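Local coordinates for potential RNA-dependent RNA polymerase (Human picobirnavirus, PDB 5I62), which catalyses template-directed RNA synthesis from ribonucleoside triphosphates and is involved in both transcription and replication of the viral genome, at residues P37-K40 with S46-D49; T260-F265 with Q375-H380; V337-A342 with T348-N353; F466-K469 with R474-L477. One frame throughout, in Å; residues are numbered along the deposited sequence.

Contact 1: residues P37-K40 with S46-D49; sequences PFYK and SICD
Loop residues 37-40 and helical residues 46-49 come closest in backbone at Y39 and I47, whose CA atoms are 7.3 Å apart, and the 37-40 side is a tight turn with Y39 at left-handed angles (phi 48°, psi 46°) and a weak bond from K40 N to P37 O. The contact is apolar and rests on one helix residue, I47, which presents both branches to two aromatic residues. Its CD1 tip lies 3.6 Å from Y39 CB and its CG1 lies 3.7 Å from the same CB, so the ethyl branch packs on the root of the tyrosine. The other branch reaches both rings: I47 CG2 is 4.1 Å from F38 CE2 and 4.2 Å from Y39 CD2. With CG anti to the backbone N (chi1 -175°), F38 turns a face to the edge of the Y39 ring, whose CD2 stands 3.6 Å above the F38 plane, near the rim. Around it, F38 and I47 both rest on L423 of helix 419-427 and I47 also touches F466 of helix 460-469, which packs the N-terminal turn and helix 44-55 on C-terminal helices that probably belong to the thumb.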
loop_
_atom_site.group_PDB
_atom_site.type_symbol
_atom_site.label_atom_id
_atom_site.label_comp_id
_atom_site.label_asym_id
_atom_site.label_seq_id
_atom_site.Cartn_x
_atom_site.Cartn_y
_atom_site.Cartn_z
ATOM N N PRO A 37 0.840 -12.842 -22.079
ATOM C CA PRO A 37 1.527 -13.658 -23.098
ATOM C C PRO A 37 2.845 -14.267 -22.635
ATOM O O PRO A 37 3.481 -14.989 -23.408
ATOM C CB PRO A 37 1.770 -12.667 -24.251
ATOM C CG PRO A 37 0.989 -11.439 -23.925
ATOM C CD PRO A 37 0.806 -11.414 -22.448
ATOM N N PHE A 38 3.274 -13.999 -21.408
ATOM C CA PHE A 38 4.535 -14.525 -20.894
ATOM C C PHE A 38 4.534 -16.052 -20.919
ATOM O O PHE A 38 3.669 -16.686 -20.311
ATOM C CB PHE A 38 4.734 -13.999 -19.472
ATOM C CG PHE A 38 6.052 -14.355 -18.849
ATOM C CD1 PHE A 38 7.243 -13.865 -19.371
ATOM C CD2 PHE A 38 6.096 -15.124 -17.695
ATOM C CE1 PHE A 38 8.463 -14.182 -18.775
ATOM C CE2 PHE A 38 7.306 -15.440 -17.095
ATOM C CZ PHE A 38 8.494 -14.959 -17.636
ATOM N N TYR A 39 5.513 -16.639 -21.609
ATOM C CA TYR A 39 5.595 -18.092 -21.785
ATOM C C TYR A 39 4.251 -18.677 -22.230
ATOM O O TYR A 39 3.776 -19.692 -21.715
ATOM C CB TYR A 39 6.106 -18.780 -20.518
ATOM C CG TYR A 39 7.615 -18.800 -20.437
ATOM C CD1 TYR A 39 8.355 -19.545 -21.341
ATOM C CD2 TYR A 39 8.296 -18.098 -19.448
ATOM C CE1 TYR A 39 9.729 -19.578 -21.285
ATOM C CE2 TYR A 39 9.679 -18.124 -19.377
ATOM C CZ TYR A 39 10.389 -18.864 -20.304
ATOM O OH TYR A 39 11.763 -18.908 -20.261
ATOM N N LYS A 40 3.637 -18.018 -23.207
ATOM C CA LYS A 40 2.391 -18.514 -23.770
ATOM C C LYS A 40 2.545 -19.967 -24.200
ATOM O O LYS A 40 3.574 -20.360 -24.753
ATOM C CB LYS A 40 1.972 -17.645 -24.948
ATOM C CG LYS A 40 0.622 -18.004 -25.531
ATOM C CD LYS A 40 0.341 -17.114 -26.724
ATOM C CE LYS A 40 -0.990 -17.438 -27.384
ATOM N NZ LYS A 40 -1.152 -16.589 -28.598
ATOM N N SER A 46 4.451 -24.937 -14.792
ATOM C CA SER A 46 5.617 -25.306 -15.588
ATOM C C SER A 46 6.646 -24.185 -15.637
ATOM O O SER A 46 7.848 -24.447 -15.568
ATOM C CB SER A 46 5.182 -25.704 -16.990
ATOM O OG SER A 46 4.535 -26.964 -16.951
ATOM N N ILE A 47 6.198 -22.935 -15.785
ATOM C CA ILE A 47 7.114 -21.799 -15.686
ATOM C C ILE A 47 7.836 -21.832 -14.350
ATOM O O ILE A 47 9.070 -21.779 -14.280
ATOM C CB ILE A 47 6.361 -20.468 -15.859
ATOM C CG1 ILE A 47 5.726 -20.373 -17.248
ATOM C CG2 ILE A 47 7.310 -19.287 -15.593
ATOM C CD1 ILE A 47 4.571 -19.413 -17.294
ATOM N N CYS A 48 7.071 -21.919 -13.263
ATOM C CA CYS A 48 7.678 -21.903 -11.936
ATOM C C CYS A 48 8.585 -23.108 -11.735
ATOM O O CYS A 48 9.698 -22.979 -11.212
ATOM C CB CYS A 48 6.584 -21.859 -10.873
ATOM S SG CYS A 48 5.721 -20.257 -10.792
ATOM N N ASP A 49 8.130 -24.293 -12.165
ATOM C CA ASP A 49 8.931 -25.504 -11.991
ATOM C C ASP A 49 10.274 -25.376 -12.699
ATOM O O ASP A 49 11.314 -25.788 -12.166
ATOM C CB ASP A 49 8.165 -26.723 -12.508
ATOM C CG ASP A 49 7.017 -27.142 -11.589
ATOM O OD1 ASP A 49 6.901 -26.594 -10.469
ATOM O OD2 ASP A 49 6.219 -28.021 -11.994
#

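Contact 2: residues T260-F265 with Q375-H380; sequences TDFSKF and QSYSRH
An aromatic contact between F262 and Y377, with T260 beside them, joins the palm sheet of the polymerase to a helix packed against it. Strand 257-261 leads into the D-x4-D signature of motif A, which begins at D261, and helix 370-378, after the GDD hairpin of motif C, probably belongs to motif D. Geometrically, the ring centroids are 5.7 Å apart and the planes 13° from parallel, yet neither ring lies over the other. They touch at their peripheries, F262 CZ being 3.4 Å from Y377 CD2. Y377 CG lies anti to the carbonyl carbon (chi1 -70°), which sends the ring toward the strand. F262 is backed by F265, whose CD1 stands 3.7 Å above one face, while H335 meets it edge-to-face. T260 adds its methyl, CG2 lying 4.0 Å from Y377 CE2, and its backbone bonds to G361 of the neighbouring strand. Around Y377 in sequence, R379 grips S376 side-on, NE bonding to the backbone O and NH2 to OG. Both branches of T260 address the phenol end of Y377, the hydroxyl through water 1, which lies in the ring plane at its edge, 2.8 Å from T260 OG1 and 2.6 Å from Y377 OH.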
loop_
_atom_site.group_PDB
_atom_site.type_symbol
_atom_site.label_atom_id
_atom_site.label_comp_id
_atom_site.label_asym_id
_atom_site.label_seq_id
_atom_site.Cartn_x
_atom_site.Cartn_y
_atom_site.Cartn_z
ATOM N N THR A 260 6.797 -8.001 12.078
ATOM C CA THR A 260 5.437 -8.115 12.559
ATOM C C THR A 260 4.478 -8.276 11.391
ATOM O O THR A 260 4.805 -8.002 10.237
ATOM C CB THR A 260 5.057 -6.895 13.400
ATOM O OG1 THR A 260 5.417 -5.708 12.695
ATOM C CG2 THR A 260 5.802 -6.922 14.739
ATOM N N ASP A 261 3.260 -8.691 11.711
ATOM C CA ASP A 261 2.239 -8.740 10.684
ATOM C C ASP A 261 0.873 -8.536 11.330
ATOM O O ASP A 261 0.583 -9.154 12.362
ATOM C CB ASP A 261 2.310 -10.082 9.970
ATOM C CG ASP A 261 1.253 -10.210 8.903
ATOM O OD1 ASP A 261 1.500 -9.952 7.733
ATOM O OD2 ASP A 261 0.096 -10.463 9.245
ATOM N N PHE A 262 0.039 -7.682 10.726
ATOM C CA PHE A 262 -1.323 -7.397 11.174
ATOM C C PHE A 262 -2.342 -8.079 10.261
ATOM O O PHE A 262 -2.154 -8.169 9.043
ATOM C CB PHE A 262 -1.597 -5.904 11.198
ATOM C CG PHE A 262 -0.884 -5.181 12.275
ATOM C CD1 PHE A 262 -1.346 -5.203 13.584
ATOM C CD2 PHE A 262 0.241 -4.450 11.975
ATOM C CE1 PHE A 262 -0.688 -4.499 14.579
ATOM C CE2 PHE A 262 0.901 -3.750 12.939
ATOM C CZ PHE A 262 0.446 -3.768 14.257
ATOM N N SER A 263 -3.388 -8.630 10.869
ATOM C CA SER A 263 -4.555 -9.080 10.122
ATOM C C SER A 263 -5.528 -7.913 10.043
ATOM O O SER A 263 -6.000 -7.431 11.079
ATOM C CB SER A 263 -5.224 -10.290 10.774
ATOM O OG SER A 263 -4.351 -11.410 10.756
ATOM N N LYS A 264 -5.817 -7.454 8.823
ATOM C CA LYS A 264 -6.865 -6.462 8.607
ATOM C C LYS A 264 -6.596 -5.188 9.415
ATOM O O LYS A 264 -7.431 -4.726 10.191
ATOM C CB LYS A 264 -8.229 -7.063 8.953
ATOM C CG LYS A 264 -8.658 -8.179 7.998
ATOM C CD LYS A 264 -9.997 -8.752 8.445
ATOM C CE LYS A 264 -10.750 -9.406 7.310
ATOM N NZ LYS A 264 -9.904 -10.361 6.563
ATOM N N PHE A 265 -5.385 -4.652 9.261
ATOM C CA PHE A 265 -4.964 -3.495 10.039
ATOM C C PHE A 265 -5.898 -2.314 9.821
ATOM O O PHE A 265 -6.361 -1.697 10.783
ATOM C CB PHE A 265 -3.533 -3.115 9.667
ATOM C CG PHE A 265 -2.916 -2.071 10.562
ATOM C CD1 PHE A 265 -3.014 -2.156 11.937
ATOM C CD2 PHE A 265 -2.231 -1.001 10.018
ATOM C CE1 PHE A 265 -2.428 -1.187 12.756
ATOM C CE2 PHE A 265 -1.639 -0.046 10.829
ATOM C CZ PHE A 265 -1.743 -0.135 12.198
ATOM N N GLN A 375 1.418 -9.040 22.240
ATOM C CA GLN A 375 0.611 -8.646 23.393
ATOM C C GLN A 375 0.539 -7.132 23.528
ATOM O O GLN A 375 -0.525 -6.578 23.845
ATOM C CB GLN A 375 1.185 -9.257 24.680
ATOM C CG GLN A 375 0.760 -10.695 24.954
ATOM C CD GLN A 375 1.557 -11.336 26.085
ATOM O OE1 GLN A 375 1.949 -10.662 27.053
ATOM N NE2 GLN A 375 1.794 -12.648 25.975
ATOM N N SER A 376 1.669 -6.447 23.323
ATOM C CA SER A 376 1.694 -5.000 23.505
ATOM C C SER A 376 0.866 -4.288 22.442
ATOM O O SER A 376 0.222 -3.274 22.732
ATOM C CB SER A 376 3.135 -4.487 23.483
ATOM O OG SER A 376 3.189 -3.092 23.743
ATOM N N TYR A 377 0.896 -4.790 21.204
ATOM C CA TYR A 377 0.122 -4.180 20.122
ATOM C C TYR A 377 -1.366 -4.514 20.241
ATOM O O TYR A 377 -2.224 -3.635 20.098
ATOM C CB TYR A 377 0.622 -4.670 18.766
ATOM C CG TYR A 377 1.975 -4.217 18.265
ATOM C CD1 TYR A 377 2.885 -3.541 19.076
ATOM C CD2 TYR A 377 2.344 -4.493 16.959
ATOM C CE1 TYR A 377 4.133 -3.161 18.589
ATOM C CE2 TYR A 377 3.567 -4.110 16.459
ATOM C CZ TYR A 377 4.460 -3.444 17.272
ATOM O OH TYR A 377 5.676 -3.075 16.738
ATOM N N SER A 378 -1.686 -5.797 20.457
ATOM C CA SER A 378 -3.055 -6.287 20.296
ATOM C C SER A 378 -4.009 -5.699 21.327
ATOM O O SER A 378 -5.213 -5.588 21.066
ATOM C CB SER A 378 -3.081 -7.808 20.372
ATOM O OG SER A 378 -2.393 -8.365 19.269
ATOM N N ARG A 379 -3.504 -5.324 22.499
ATOM C CA ARG A 379 -4.360 -4.763 23.538
ATOM C C ARG A 379 -5.059 -3.483 23.092
ATOM O O ARG A 379 -6.028 -3.063 23.725
ATOM C CB ARG A 379 -3.542 -4.492 24.799
ATOM C CG ARG A 379 -2.461 -3.472 24.575
ATOM C CD ARG A 379 -1.607 -3.292 25.819
ATOM N NE ARG A 379 -0.269 -2.796 25.517
ATOM C CZ ARG A 379 0.609 -2.426 26.449
ATOM N NH1 ARG A 379 0.260 -2.488 27.730
ATOM N NH2 ARG A 379 1.832 -2.001 26.109
ATOM N N HIS A 380 -4.589 -2.849 22.028
ATOM C CA HIS A 380 -5.254 -1.667 21.499
ATOM C C HIS A 380 -6.362 -2.019 20.507
ATOM O O HIS A 380 -6.807 -1.146 19.759
ATOM C CB HIS A 380 -4.221 -0.749 20.856
ATOM C CG HIS A 380 -3.124 -0.365 21.794
ATOM N ND1 HIS A 380 -3.351 0.377 22.929
ATOM C CD2 HIS A 380 -1.803 -0.672 21.801
ATOM C CE1 HIS A 380 -2.212 0.544 23.580
ATOM N NE2 HIS A 380 -1.256 -0.082 22.915
HETATM O O HOH W 1 6.134 -3.453 14.169
#

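Contact 3: residues V337-A342 with T348-N353; sequences VLQHEA and TTLNPN
L350 fills the tight part of this contact, where its branched tip lodges between Q339 and H340 on the flank of helix 327-345. CD2 stands over the centre of the imidazole face, 3.9 Å from the centroid of the H340 ring and 11° off its normal, a CH-pi contact of nearly perpendicular approach. The same methyl is 3.6 Å from Q339 CB, while L350 CD1 is held 3.8 Å from Q339 O. Having CG anti to the backbone N (chi1 -179°) carries both methyls toward the helix. Both ring nitrogens have polar partners: H340 NE2 bonds to E117 OE1, and water 2 lies in the ring plane 2.7 Å from H340 ND1. That water accepts from L350 N at 2.9 Å, tying backbone and ring together where direct bonding is absent. Away from the helix the loop is looser: the side chains of T349 and N351 start off in the other direction, and T349 and P352 are exposed. Even there N351 OD1 takes the backbone N of N353 at 2.9 Å, an Asx turn that shapes the path into strand 355-357. In a polymerase palm this is probably the connection from the motif B helix to the motif C hairpin.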
loop_
_atom_site.group_PDB
_atom_site.type_symbol
_atom_site.label_atom_id
_atom_site.label_comp_id
_atom_site.label_asym_id
_atom_site.label_seq_id
_atom_site.Cartn_x
_atom_site.Cartn_y
_atom_site.Cartn_z
ATOM N N VAL A 337 4.404 4.665 17.215
ATOM C CA VAL A 337 4.063 4.699 18.643
ATOM C C VAL A 337 3.980 3.288 19.222
ATOM O O VAL A 337 4.463 3.023 20.334
ATOM C CB VAL A 337 2.752 5.473 18.868
ATOM C CG1 VAL A 337 2.369 5.451 20.355
ATOM C CG2 VAL A 337 2.899 6.916 18.372
ATOM N N LEU A 338 3.332 2.372 18.496
ATOM C CA LEU A 338 3.233 0.985 18.945
ATOM C C LEU A 338 4.615 0.384 19.206
ATOM O O LEU A 338 4.823 -0.335 20.193
ATOM C CB LEU A 338 2.475 0.152 17.903
ATOM C CG LEU A 338 0.965 0.329 17.748
ATOM C CD1 LEU A 338 0.470 -0.501 16.555
ATOM C CD2 LEU A 338 0.242 -0.085 19.032
ATOM N N GLN A 339 5.570 0.654 18.313
ATOM C CA GLN A 339 6.915 0.110 18.473
ATOM C C GLN A 339 7.578 0.684 19.715
ATOM O O GLN A 339 8.189 -0.047 20.502
ATOM C CB GLN A 339 7.750 0.397 17.214
ATOM C CG GLN A 339 7.199 -0.284 15.933
ATOM C CD GLN A 339 8.154 -0.165 14.752
ATOM O OE1 GLN A 339 8.849 0.831 14.604
ATOM N NE2 GLN A 339 8.228 -1.218 13.942
ATOM N N HIS A 340 7.475 2.001 19.909
ATOM C CA HIS A 340 8.034 2.607 21.113
ATOM C C HIS A 340 7.394 2.025 22.362
ATOM O O HIS A 340 8.083 1.741 23.354
ATOM C CB HIS A 340 7.832 4.120 21.095
ATOM C CG HIS A 340 8.828 4.851 20.259
ATOM N ND1 HIS A 340 10.175 4.859 20.553
ATOM C CD2 HIS A 340 8.683 5.580 19.126
ATOM C CE1 HIS A 340 10.816 5.575 19.642
ATOM N NE2 HIS A 340 9.931 6.023 18.766
ATOM N N GLU A 341 6.070 1.839 22.327
ATOM C CA GLU A 341 5.346 1.371 23.504
ATOM C C GLU A 341 5.758 -0.043 23.882
ATOM O O GLU A 341 5.875 -0.363 25.070
ATOM C CB GLU A 341 3.839 1.438 23.268
ATOM C CG GLU A 341 3.018 0.988 24.467
ATOM C CD GLU A 341 1.546 0.844 24.114
ATOM O OE1 GLU A 341 1.217 0.033 23.209
ATOM O OE2 GLU A 341 0.723 1.565 24.721
ATOM N N ALA A 342 5.995 -0.903 22.889
ATOM C CA ALA A 342 6.467 -2.251 23.199
ATOM C C ALA A 342 7.788 -2.206 23.975
ATOM O O ALA A 342 7.962 -2.910 24.977
ATOM C CB ALA A 342 6.617 -3.062 21.915
ATOM N N THR A 348 12.780 -0.619 28.394
ATOM C CA THR A 348 13.940 -0.316 27.575
ATOM C C THR A 348 13.513 0.668 26.486
ATOM O O THR A 348 12.458 1.308 26.574
ATOM C CB THR A 348 14.584 -1.613 27.043
ATOM O OG1 THR A 348 15.810 -1.295 26.378
ATOM C CG2 THR A 348 13.650 -2.334 26.054
ATOM N N THR A 349 14.345 0.796 25.458
ATOM C CA THR A 349 14.218 1.816 24.427
ATOM C C THR A 349 14.197 1.152 23.056
ATOM O O THR A 349 14.965 0.225 22.797
ATOM C CB THR A 349 15.378 2.822 24.516
ATOM O OG1 THR A 349 15.331 3.482 25.785
ATOM C CG2 THR A 349 15.302 3.863 23.421
ATOM N N LEU A 350 13.301 1.623 22.186
ATOM C CA LEU A 350 13.236 1.108 20.826
ATOM C C LEU A 350 14.540 1.415 20.104
ATOM O O LEU A 350 15.040 2.539 20.158
ATOM C CB LEU A 350 12.054 1.745 20.071
ATOM C CG LEU A 350 11.880 1.258 18.627
ATOM C CD1 LEU A 350 11.485 -0.244 18.644
ATOM C CD2 LEU A 350 10.846 2.125 17.865
ATOM N N ASN A 351 15.108 0.422 19.433
ATOM C CA ASN A 351 16.217 0.712 18.533
ATOM C C ASN A 351 15.670 1.589 17.414
ATOM O O ASN A 351 14.774 1.152 16.688
ATOM C CB ASN A 351 16.801 -0.578 17.982
ATOM C CG ASN A 351 18.042 -0.356 17.130
ATOM O OD1 ASN A 351 18.084 0.537 16.270
ATOM N ND2 ASN A 351 19.067 -1.171 17.371
ATOM N N PRO A 352 16.154 2.824 17.249
ATOM C CA PRO A 352 15.520 3.752 16.293
ATOM C C PRO A 352 15.701 3.350 14.840
ATOM O O PRO A 352 15.019 3.911 13.970
ATOM C CB PRO A 352 16.209 5.092 16.592
ATOM C CG PRO A 352 17.580 4.682 17.124
ATOM C CD PRO A 352 17.313 3.430 17.937
ATOM N N ASN A 353 16.581 2.391 14.550
ATOM C CA ASN A 353 16.686 1.860 13.198
ATOM C C ASN A 353 15.607 0.830 12.873
ATOM O O ASN A 353 15.582 0.325 11.743
ATOM C CB ASN A 353 18.077 1.274 12.985
ATOM C CG ASN A 353 19.170 2.304 13.221
ATOM O OD1 ASN A 353 19.254 3.294 12.492
ATOM N ND2 ASN A 353 19.996 2.082 14.233
HETATM O O HOH W 2 11.436 3.734 22.668
#

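Contact 4: residues F466-K469 with R474-L477; sequences FCIK and RLGL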
loop_
_atom_site.group_PDB
_atom_site.type_symbol
_atom_site.label_atom_id
_atom_site.label_comp_id
_atom_site.label_asym_id
_atom_site.label_seq_id
_atom_site.Cartn_x
_atom_site.Cartn_y
_atom_site.Cartn_z
ATOM N N PHE A 466 16.142 -16.103 -18.147
ATOM C CA PHE A 466 14.928 -16.909 -18.136
ATOM C C PHE A 466 13.717 -16.103 -18.594
ATOM O O PHE A 466 12.878 -16.603 -19.348
ATOM C CB PHE A 466 14.685 -17.470 -16.734
ATOM C CG PHE A 466 13.487 -18.372 -16.646
ATOM C CD1 PHE A 466 13.560 -19.683 -17.083
ATOM C CD2 PHE A 466 12.283 -17.906 -16.143
ATOM C CE1 PHE A 466 12.461 -20.522 -16.995
ATOM C CE2 PHE A 466 11.172 -18.736 -16.059
ATOM C CZ PHE A 466 11.262 -20.047 -16.485
ATOM N N CYS A 467 13.594 -14.859 -18.130
ATOM C CA CYS A 467 12.437 -14.046 -18.498
ATOM C C CYS A 467 12.486 -13.613 -19.964
ATOM O O CYS A 467 11.448 -13.554 -20.636
ATOM C CB CYS A 467 12.347 -12.835 -17.576
ATOM S SG CYS A 467 11.898 -13.312 -15.860
ATOM N N ILE A 468 13.676 -13.292 -20.472
ATOM C CA ILE A 468 13.800 -12.917 -21.882
ATOM C C ILE A 468 13.225 -14.006 -22.781
ATOM O O ILE A 468 12.491 -13.727 -23.736
ATOM C CB ILE A 468 15.271 -12.619 -22.228
ATOM C CG1 ILE A 468 15.732 -11.302 -21.578
ATOM C CG2 ILE A 468 15.457 -12.567 -23.745
ATOM C CD1 ILE A 468 17.267 -11.129 -21.553
ATOM N N LYS A 469 13.530 -15.267 -22.468
ATOM C CA LYS A 469 13.048 -16.395 -23.254
ATOM C C LYS A 469 11.534 -16.529 -23.204
ATOM O O LYS A 469 10.948 -17.144 -24.101
ATOM C CB LYS A 469 13.702 -17.690 -22.766
ATOM C CG LYS A 469 15.194 -17.795 -23.071
ATOM C CD LYS A 469 15.737 -19.165 -22.670
ATOM C CE LYS A 469 17.188 -19.356 -23.112
ATOM N NZ LYS A 469 18.173 -18.595 -22.287
ATOM N N ARG A 474 11.191 -10.027 -26.126
ATOM C CA ARG A 474 12.425 -10.122 -25.344
ATOM C C ARG A 474 12.628 -8.913 -24.433
ATOM O O ARG A 474 13.716 -8.334 -24.355
ATOM C CB ARG A 474 13.628 -10.333 -26.262
ATOM C CG ARG A 474 13.566 -11.639 -27.033
ATOM C CD ARG A 474 14.350 -11.568 -28.319
ATOM N NE ARG A 474 15.781 -11.483 -28.060
ATOM C CZ ARG A 474 16.586 -10.553 -28.561
ATOM N NH1 ARG A 474 16.109 -9.619 -29.379
ATOM N NH2 ARG A 474 17.875 -10.566 -28.249
ATOM N N LEU A 475 11.557 -8.545 -23.721
ATOM C CA LEU A 475 11.590 -7.472 -22.728
ATOM C C LEU A 475 12.020 -6.139 -23.341
ATOM O O LEU A 475 12.684 -5.335 -22.696
ATOM C CB LEU A 475 12.507 -7.837 -21.554
ATOM C CG LEU A 475 12.112 -9.133 -20.835
ATOM C CD1 LEU A 475 13.029 -9.433 -19.646
ATOM C CD2 LEU A 475 10.648 -9.079 -20.400
ATOM N N GLY A 476 11.655 -5.896 -24.596
ATOM C CA GLY A 476 11.964 -4.648 -25.259
ATOM C C GLY A 476 13.178 -4.695 -26.161
ATOM O O GLY A 476 13.342 -3.796 -26.998
ATOM N N LEU A 477 14.025 -5.720 -26.022
ATOM C CA LEU A 477 15.127 -5.902 -26.958
ATOM C C LEU A 477 14.622 -6.059 -28.386
ATOM O O LEU A 477 15.338 -5.722 -29.333
ATOM C CB LEU A 477 15.965 -7.113 -26.568
ATOM C CG LEU A 477 16.904 -6.939 -25.371
ATOM C CD1 LEU A 477 17.357 -8.296 -24.856
ATOM C CD2 LEU A 477 18.101 -6.084 -25.758
#
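I468 is the projecting knob of this contact, a forked side chain whose branches reach three residues of the loop that folds back after helix 460-469. The backbones run close, with the CA atoms of I468 and R474 only 4.7 Å apart, so the side chains meet close to their backbones. I468 CG2 lies anti to the backbone N while CG1 is anti to the carbonyl carbon (chi1 -71°), which splits the branches between R474 and L475. From the other direction, L475 pushes one methyl into the shallow hollow between C467 and I468: its CD1 lies 3.8 Å from I468 CG1 and 4.0 Å from C467 CB. I468 and L475 meet at about a right angle, so the leucine methyl strikes the flank of the isoleucine stem. The second branch fits a different dent, I468 CG2 resting 3.8 Å from R474 CB at the aliphatic base of the arginine. The loop reverses through a type I' beta turn, closed by L477 N bonding to R474 O at 3.1 Å, with L475 (phi 59°) and G476 (phi 99°) at its corners. This reversal brings L477 back beside R474, and L477 CB stands 3.7 Å above one face of the bent arginine's guanidinium, displaced toward its margin. The ethyl tip of I468 touches the turn's far side more loosely, its CD1 being 4.4 Å from L477 CD1. L475 extends the packing to Y447 and I451 of helix 441-451, while L530 of helix 525-532 touches I468, L475 and L477 alike.

How the contacts relate
The four contacts fall into two pairs. Contacts 2 and 3, with centres 15 Å apart, share the palm region, and contact 3 lies in sequence between the two segments of contact 2. They touch directly, H380 NE2 lying 2.5 Å from E341 OE1, a probable hydrogen bond. Contact 2 includes D261 of motif A and borders the GDD of motif C, whose aspartates probably bind the catalytic metals, as in other RNA polymerases. Contacts 1 and 4, centres 13 Å apart, are joined by a probable hydrogen bond of 2.7 Å between Y39 OH and F466 O. This pair lies far from the active site: contacts 1 and 2 have centres 38 Å apart, contacts 2 and 4 42 Å.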